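Local coordinates for protein xylose isomerase-like TIM barrel (Anabaena variabilis ATCC 29413, PDB 2QW5) that binds zinc and D-xylose in a TIM barrel and probably acts as an isomerase or epimerase on sugars or sugar phosphates, at residues D10-F16 with Y45-P51; D63-T68 with R114-A120; D95-N99 with V157-A162. All blocks are in the same frame, centred on the assembly; numbering follows the deposited sequence.

Interaction 1 of 3, residues D10-F16 with Y45-P51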
# COMPACT_ATOMS: atom_id res chain seq x y z
N ASP A 10 36.59 -4.33 23.04
CA ASP A 10 36.63 -4.53 21.59
C ASP A 10 35.43 -3.77 21.01
O ASP A 10 34.31 -3.85 21.54
CB ASP A 10 36.48 -6.01 21.22
CG ASP A 10 37.75 -6.80 21.43
OD1 ASP A 10 38.82 -6.22 21.63
OD2 ASP A 10 37.68 -8.04 21.38
N ILE A 11 35.69 -3.06 19.93
CA ILE A 11 34.66 -2.30 19.24
C ILE A 11 34.49 -2.92 17.87
O ILE A 11 35.46 -3.05 17.11
CB ILE A 11 35.03 -0.77 19.11
CG1 ILE A 11 35.40 -0.16 20.45
CG2 ILE A 11 33.87 0.03 18.45
CD1 ILE A 11 34.34 -0.33 21.49
N TYR A 12 33.26 -3.32 17.56
CA TYR A 12 32.90 -3.90 16.25
C TYR A 12 32.11 -2.86 15.46
O TYR A 12 31.71 -1.85 16.02
CB TYR A 12 32.01 -5.12 16.44
CG TYR A 12 32.63 -6.38 17.02
CD1 TYR A 12 33.88 -6.39 17.69
CD2 TYR A 12 31.88 -7.57 17.03
CE1 TYR A 12 34.38 -7.59 18.26
CE2 TYR A 12 32.39 -8.74 17.59
CZ TYR A 12 33.63 -8.75 18.20
OH TYR A 12 34.08 -9.93 18.76
N ILE A 13 31.93 -3.09 14.18
CA ILE A 13 31.02 -2.27 13.35
C ILE A 13 30.16 -3.16 12.46
O ILE A 13 30.62 -4.17 11.95
CB ILE A 13 31.78 -1.22 12.54
CG1 ILE A 13 30.80 -0.28 11.83
CG2 ILE A 13 32.82 -1.89 11.61
CD1 ILE A 13 31.44 1.02 11.29
N SER A 14 28.89 -2.78 12.31
CA SER A 14 27.97 -3.50 11.45
C SER A 14 28.20 -3.27 9.95
O SER A 14 28.39 -2.14 9.52
CB SER A 14 26.54 -3.05 11.72
OG SER A 14 25.66 -3.72 10.84
N PHE A 15 28.08 -4.35 9.16
CA PHE A 15 28.10 -4.26 7.68
C PHE A 15 26.85 -3.58 7.10
O PHE A 15 26.80 -3.41 5.90
CB PHE A 15 28.45 -5.60 6.98
CG PHE A 15 29.85 -5.63 6.45
CD1 PHE A 15 30.93 -5.41 7.32
CD2 PHE A 15 30.09 -5.84 5.09
CE1 PHE A 15 32.23 -5.40 6.84
CE2 PHE A 15 31.41 -5.81 4.58
CZ PHE A 15 32.48 -5.62 5.47
N PHE A 16 25.85 -3.22 7.93
CA PHE A 16 24.73 -2.34 7.46
C PHE A 16 25.17 -0.94 6.95
O PHE A 16 24.34 -0.19 6.43
CB PHE A 16 23.67 -2.19 8.54
CG PHE A 16 22.91 -3.45 8.85
CD1 PHE A 16 22.62 -4.41 7.87
CD2 PHE A 16 22.39 -3.64 10.12
CE1 PHE A 16 21.84 -5.51 8.14
CE2 PHE A 16 21.63 -4.78 10.39
CZ PHE A 16 21.34 -5.70 9.39
N TYR A 45 38.71 -0.94 14.65
CA TYR A 45 37.66 -1.97 14.75
C TYR A 45 38.33 -3.33 14.75
O TYR A 45 39.23 -3.57 13.95
CB TYR A 45 36.64 -1.85 13.60
CG TYR A 45 35.75 -0.63 13.71
CD1 TYR A 45 34.70 -0.60 14.64
CD2 TYR A 45 35.92 0.50 12.87
CE1 TYR A 45 33.89 0.50 14.77
CE2 TYR A 45 35.09 1.61 12.97
CZ TYR A 45 34.05 1.60 13.91
OH TYR A 45 33.23 2.70 14.06
N SER A 46 37.90 -4.19 15.68
CA SER A 46 38.42 -5.55 15.86
C SER A 46 37.44 -6.67 15.47
O SER A 46 37.79 -7.87 15.48
CB SER A 46 38.88 -5.72 17.29
OG SER A 46 37.77 -5.63 18.14
N GLY A 47 36.22 -6.29 15.11
CA GLY A 47 35.25 -7.26 14.63
C GLY A 47 34.12 -6.63 13.85
O GLY A 47 33.95 -5.41 13.85
N PHE A 48 33.34 -7.48 13.19
CA PHE A 48 32.27 -7.01 12.24
C PHE A 48 31.00 -7.77 12.38
O PHE A 48 31.07 -8.94 12.66
CB PHE A 48 32.83 -7.09 10.82
CG PHE A 48 34.09 -6.31 10.67
CD1 PHE A 48 34.05 -4.95 10.37
CD2 PHE A 48 35.30 -6.88 10.99
CE1 PHE A 48 35.24 -4.19 10.33
CE2 PHE A 48 36.50 -6.13 10.97
CZ PHE A 48 36.46 -4.79 10.64
N GLU A 49 29.83 -7.12 12.25
CA GLU A 49 28.56 -7.82 12.29
C GLU A 49 28.18 -8.05 10.85
O GLU A 49 28.07 -7.10 10.09
CB GLU A 49 27.37 -7.07 12.93
CG GLU A 49 27.60 -6.32 14.17
CD GLU A 49 26.25 -5.93 14.83
OE1 GLU A 49 25.18 -5.84 14.14
OE2 GLU A 49 26.27 -5.72 16.03
N PHE A 50 27.97 -9.30 10.51
CA PHE A 50 27.55 -9.74 9.18
C PHE A 50 26.08 -10.09 9.22
O PHE A 50 25.70 -11.01 9.96
CB PHE A 50 28.33 -10.99 8.80
CG PHE A 50 29.71 -10.73 8.23
CD1 PHE A 50 30.35 -9.48 8.29
CD2 PHE A 50 30.41 -11.82 7.71
CE1 PHE A 50 31.63 -9.31 7.73
CE2 PHE A 50 31.68 -11.67 7.19
CZ PHE A 50 32.29 -10.42 7.20
N PRO A 51 25.23 -9.34 8.46
CA PRO A 51 23.86 -9.81 8.30
C PRO A 51 23.86 -11.07 7.46
O PRO A 51 24.63 -11.16 6.51
CB PRO A 51 23.15 -8.66 7.57
CG PRO A 51 24.25 -7.92 6.84
CD PRO A 51 25.44 -8.04 7.77
O HOH W 1 38.30 -2.85 18.97
O HOH W 2 24.47 -5.99 11.47
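Four backbone hydrogen bonds set these parallel strands in register: Ser-46 N to Ile-11 O (3.0 Å), Ile-13 N to Gly-47 O (3.1 Å), Glu-49 N to Ile-13 O (3.1 Å) and Phe-15 N to Glu-49 O (2.9 Å). Water 2 links Ser-14 OG to Glu-49 OE1, and Ser-14 OG also accepts from Phe-16 N (3.0 Å), an ST turn at the end of the strand. Glycine suits position 47 because the Tyr-12 ring lies over its CA, 3.7 Å from CA to ring centroid, where a CB would clash. On the other face, Ile-13 CB sits over the Tyr-45 ring and Ile-13 CG2 meets Phe-48 CD1 at 3.5 Å. Phe-50 turns its edge to the Phe-15 face. Glu-49 OE2 hydrogen-bonds to Tyr-245 OH and NE2 of the zinc-site residue Gln-247, while Phe-16 stacks on Phe-283 beside the xylose. The strands open the TIM barrel as a beta-alpha-beta unit: Leu-40 of helix 27-42 covers Ile-13 and Phe-48, strand 278-280 flanks 11-14, and strand 83-87 follows 47-51.

Interaction 2 of 3, residues D63-T68 with R114-A120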
# COMPACT_ATOMS: atom_id res chain seq x y z
N ASP A 63 24.73 -22.97 1.72
CA ASP A 63 25.01 -21.74 2.48
C ASP A 63 26.16 -21.96 3.47
O ASP A 63 27.07 -21.12 3.56
CB ASP A 63 23.77 -21.27 3.27
CG ASP A 63 22.65 -20.74 2.38
OD1 ASP A 63 22.93 -20.26 1.28
OD2 ASP A 63 21.47 -20.81 2.84
N LEU A 64 26.13 -23.08 4.18
CA LEU A 64 27.15 -23.39 5.20
C LEU A 64 28.54 -23.48 4.58
O LEU A 64 29.50 -22.90 5.09
CB LEU A 64 26.80 -24.67 5.95
CG LEU A 64 27.66 -25.06 7.14
CD1 LEU A 64 27.83 -23.89 8.13
CD2 LEU A 64 27.10 -26.30 7.83
N GLU A 65 28.58 -24.12 3.43
CA GLU A 65 29.80 -24.24 2.63
C GLU A 65 30.28 -22.88 2.15
O GLU A 65 31.45 -22.57 2.27
CB GLU A 65 29.53 -25.20 1.47
CG GLU A 65 30.69 -25.45 0.53
CD GLU A 65 30.41 -26.66 -0.36
OE1 GLU A 65 29.34 -26.68 -1.03
OE2 GLU A 65 31.27 -27.59 -0.36
N ASN A 66 29.38 -22.04 1.65
CA ASN A 66 29.79 -20.70 1.19
C ASN A 66 30.34 -19.82 2.30
O ASN A 66 31.39 -19.21 2.13
CB ASN A 66 28.64 -19.97 0.48
CG ASN A 66 28.26 -20.61 -0.83
OD1 ASN A 66 29.04 -21.36 -1.45
ND2 ASN A 66 27.07 -20.30 -1.28
N TYR A 67 29.65 -19.76 3.43
CA TYR A 67 30.14 -18.94 4.57
C TYR A 67 31.45 -19.52 5.17
O TYR A 67 32.29 -18.76 5.66
CB TYR A 67 29.03 -18.72 5.62
CG TYR A 67 27.96 -17.72 5.15
CD1 TYR A 67 28.24 -16.35 5.15
CD2 TYR A 67 26.67 -18.12 4.80
CE1 TYR A 67 27.28 -15.41 4.75
CE2 TYR A 67 25.69 -17.17 4.40
CZ TYR A 67 26.01 -15.82 4.39
OH TYR A 67 25.09 -14.89 3.99
N THR A 68 31.59 -20.85 5.15
CA THR A 68 32.83 -21.50 5.60
C THR A 68 33.96 -21.01 4.67
O THR A 68 35.02 -20.60 5.14
CB THR A 68 32.74 -23.02 5.57
OG1 THR A 68 31.74 -23.47 6.50
CG2 THR A 68 34.12 -23.66 5.92
N ARG A 114 21.24 -20.98 10.58
CA ARG A 114 21.88 -19.70 10.80
C ARG A 114 22.84 -19.81 11.98
O ARG A 114 23.94 -19.23 11.91
CB ARG A 114 20.89 -18.55 10.85
CG ARG A 114 20.49 -17.95 9.47
CD ARG A 114 20.09 -18.92 8.35
NE ARG A 114 20.14 -18.28 7.04
CZ ARG A 114 20.33 -18.90 5.87
NH1 ARG A 114 20.51 -20.21 5.78
NH2 ARG A 114 20.33 -18.17 4.76
N VAL A 115 22.47 -20.56 13.02
CA VAL A 115 23.44 -20.85 14.12
C VAL A 115 24.72 -21.54 13.48
O VAL A 115 25.80 -21.18 13.82
CB VAL A 115 22.86 -21.74 15.27
CG1 VAL A 115 23.97 -22.19 16.26
CG2 VAL A 115 21.70 -21.05 16.07
N ASP A 116 24.54 -22.55 12.61
CA ASP A 116 25.67 -23.23 11.94
C ASP A 116 26.56 -22.29 11.16
O ASP A 116 27.78 -22.38 11.23
CB ASP A 116 25.21 -24.32 10.96
CG ASP A 116 24.55 -25.52 11.65
OD1 ASP A 116 24.70 -25.69 12.87
OD2 ASP A 116 23.92 -26.31 10.92
N ILE A 117 25.93 -21.38 10.41
CA ILE A 117 26.68 -20.35 9.64
C ILE A 117 27.49 -19.42 10.58
O ILE A 117 28.63 -19.04 10.30
CB ILE A 117 25.66 -19.50 8.79
CG1 ILE A 117 25.09 -20.35 7.64
CG2 ILE A 117 26.24 -18.16 8.33
CD1 ILE A 117 23.94 -19.65 6.91
N THR A 118 26.88 -19.03 11.70
CA THR A 118 27.54 -18.18 12.71
C THR A 118 28.82 -18.85 13.17
O THR A 118 29.89 -18.24 13.09
CB THR A 118 26.61 -17.85 13.91
OG1 THR A 118 25.46 -17.21 13.41
CG2 THR A 118 27.31 -16.91 14.94
N ALA A 119 28.71 -20.12 13.55
CA ALA A 119 29.85 -20.92 14.00
C ALA A 119 30.90 -21.06 12.90
O ALA A 119 32.10 -20.88 13.17
CB ALA A 119 29.36 -22.29 14.49
N ALA A 120 30.48 -21.32 11.65
CA ALA A 120 31.41 -21.47 10.49
C ALA A 120 32.20 -20.21 10.25
O ALA A 120 33.34 -20.27 9.78
CB ALA A 120 30.67 -21.93 9.19
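Two neighbouring helices in the outer layer of the TIM barrel meet here: helix 60-76 follows the second strand and helix 101-120 the third, and like the helices of successive beta-alpha units they run nearly parallel, at 20° with 8.8 Å between the axes of the two segments. Arg-114 starts with its CA-to-CB bond directed away, yet its long chain curls back so that NH1 reaches Asp-63 OD2 at 3.2 Å, a salt bridge to which NH2 adds a weak hydrogen bond; NH2 is also held by Ala-53 O. Asp-116 meets Leu-64 CD1 with its carbonyl O (3.4 Å) and CB (3.9 Å); its OD1 is hydrogen-bonded to Tyr-172 OH of helix 148-176. Ile-117 is the central hydrophobic residue. It packs against Tyr-67, with CG2 over the ring face in a CH-pi contact (3.9 Å to the centroid) and CD1 also near the ring, 3.8 Å from Tyr-67 CD2; CD1 also reaches Asp-63 CB at 4.0 Å. The CA-to-CB bond of Thr-118 points away, and its OG1 is hydrogen-bonded to Thr-86 OG1 and Arg-114 O. At the end of the helix, small Ala-120 lets the backbones close in, its CA being 5.1 Å from the CA of Thr-68. The Ala-120 methyl packs on Leu-64 CD1 at 3.6 Å, and the Thr-68 hydroxyl can lie beside this apolar methyl at little cost because it is already satisfied: OG1 lies 3.3 Å from Ala-120 CB while donating to Leu-64 O at 2.7 Å.

Interaction 3 of 3, residues D95-N99 with V157-A162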
# COMPACT_ATOMS: atom_id res chain seq x y z
N ASP A 95 8.80 -18.48 10.66
CA ASP A 95 8.20 -17.84 11.83
C ASP A 95 8.00 -18.85 12.98
O ASP A 95 7.06 -19.66 12.94
CB ASP A 95 6.89 -17.14 11.44
CG ASP A 95 6.21 -16.44 12.61
OD1 ASP A 95 6.78 -16.34 13.72
OD2 ASP A 95 5.07 -15.97 12.40
N PRO A 96 8.85 -18.77 14.02
CA PRO A 96 8.72 -19.67 15.15
C PRO A 96 7.54 -19.42 16.07
O PRO A 96 7.27 -20.25 16.92
CB PRO A 96 10.03 -19.49 15.91
CG PRO A 96 10.44 -18.11 15.63
CD PRO A 96 10.04 -17.90 14.18
N SER A 97 6.86 -18.29 15.90
CA SER A 97 5.67 -17.93 16.66
C SER A 97 4.38 -18.30 15.91
O SER A 97 3.27 -17.92 16.35
CB SER A 97 5.69 -16.42 16.98
OG SER A 97 5.57 -15.64 15.79
N SER A 98 4.48 -19.05 14.82
CA SER A 98 3.31 -19.50 14.07
C SER A 98 2.41 -20.38 14.92
O SER A 98 2.88 -21.02 15.83
CB SER A 98 3.73 -20.31 12.84
OG SER A 98 2.61 -20.86 12.16
N ASN A 99 1.12 -20.39 14.62
CA ASN A 99 0.20 -21.32 15.27
C ASN A 99 0.33 -22.73 14.71
O ASN A 99 -0.19 -23.64 15.32
CB ASN A 99 -1.25 -20.92 15.07
CG ASN A 99 -1.61 -19.69 15.81
OD1 ASN A 99 -1.05 -19.35 16.86
ND2 ASN A 99 -2.61 -19.00 15.27
N VAL A 157 -0.24 -14.85 22.23
CA VAL A 157 -0.36 -16.17 21.59
C VAL A 157 0.93 -16.47 20.80
O VAL A 157 1.44 -17.58 20.87
CB VAL A 157 -1.61 -16.29 20.69
CG1 VAL A 157 -1.71 -17.71 20.06
CG2 VAL A 157 -2.85 -15.94 21.46
N ARG A 158 1.46 -15.46 20.09
CA ARG A 158 2.68 -15.61 19.31
C ARG A 158 3.87 -15.90 20.22
O ARG A 158 4.64 -16.84 19.95
CB ARG A 158 2.96 -14.33 18.49
CG ARG A 158 1.82 -13.93 17.53
CD ARG A 158 1.69 -14.84 16.30
NE ARG A 158 2.84 -14.63 15.42
CZ ARG A 158 2.99 -13.63 14.54
NH1 ARG A 158 2.03 -12.74 14.32
NH2 ARG A 158 4.12 -13.55 13.85
N TYR A 159 3.98 -15.16 21.32
CA TYR A 159 5.06 -15.41 22.29
C TYR A 159 4.95 -16.83 22.90
O TYR A 159 5.95 -17.51 22.99
CB TYR A 159 5.12 -14.33 23.37
CG TYR A 159 5.50 -12.94 22.85
CD1 TYR A 159 6.54 -12.76 21.93
CD2 TYR A 159 4.88 -11.81 23.35
CE1 TYR A 159 6.89 -11.46 21.46
CE2 TYR A 159 5.21 -10.51 22.90
CZ TYR A 159 6.23 -10.35 21.97
OH TYR A 159 6.54 -9.07 21.56
N ALA A 160 3.74 -17.27 23.27
CA ALA A 160 3.53 -18.65 23.78
C ALA A 160 3.94 -19.73 22.75
O ALA A 160 4.58 -20.74 23.12
CB ALA A 160 2.11 -18.86 24.24
N ASN A 161 3.61 -19.50 21.48
CA ASN A 161 4.01 -20.41 20.39
C ASN A 161 5.52 -20.50 20.24
O ASN A 161 6.05 -21.57 19.98
CB ASN A 161 3.49 -19.95 19.02
CG ASN A 161 1.98 -19.98 18.90
OD1 ASN A 161 1.30 -20.69 19.64
ND2 ASN A 161 1.44 -19.23 17.92
N ALA A 162 6.21 -19.36 20.38
CA ALA A 162 7.65 -19.29 20.12
C ALA A 162 8.54 -19.77 21.27
O ALA A 162 9.67 -20.23 21.02
CB ALA A 162 8.04 -17.86 19.68
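Asp-95 uses its two carboxylate oxygens for different tasks. OD2 forms a salt bridge with Arg-158 NH2 at 3.0 Å, whereas OD1 turns inward, accepting from Ser-97 N (2.9 Å) in an Asx turn and from Ser-97 OG in a very short bond of 2.5 Å. Pro-96 comes next, its ring-restricted phi well suited to the second position of the type I beta turn that runs from Asp-95 to Ser-98; its carbonyl oxygen makes a CA-H...O contact with Ala-162 CA at 3.4 Å. Ser-97 is the residue most enclosed by the helix. Its hydroxyl, which donates to Asp-95, accepts from Arg-158 NE at 2.9 Å and from Arg-158 NH2 at 3.2 Å, and small Ala-162 allows the two chains to approach to 4.2 Å between the CA atoms of Ser-97 and Ala-162. The turn belongs to the long loop that follows strand 83-87 of the TIM barrel, and it rests on helix 148-176, the helix after the fourth strand. Ser-98 points away from that helix, its OG hydrogen-bonded to Tyr-100 N, just before helix 101-120, and to Gln-103 OE1 in its first turn. With two hydrogens on one amide nitrogen, Asn-161 can hold the loop twice: ND2 donates to Ser-97 O at 2.7 Å and to Asn-99 OD1, also at 2.7 Å.

The three contacts join successive beta-alpha units of one TIM barrel. Interaction 1 pairs strands 11-14 and 47-51 in the barrel wall, and helix 60-76, used by interaction 2, follows directly from the second of these; the two centres lie about 17 Å apart. Interactions 2 and 3, with centres about 26 Å apart, alternate along the chain: 63-68, 95-99, 114-120, then 157-162. The loop of interaction 3 leads into helix 101-120 of interaction 2. Interactions 1 and 3 fall on opposite sides of the chain's centre, about 30 Å between centres. The first borders xylose (Phe-16 side chain, about 4 Å) and zinc (Glu-49 side chain, about 6 Å); the others lie outside the strands.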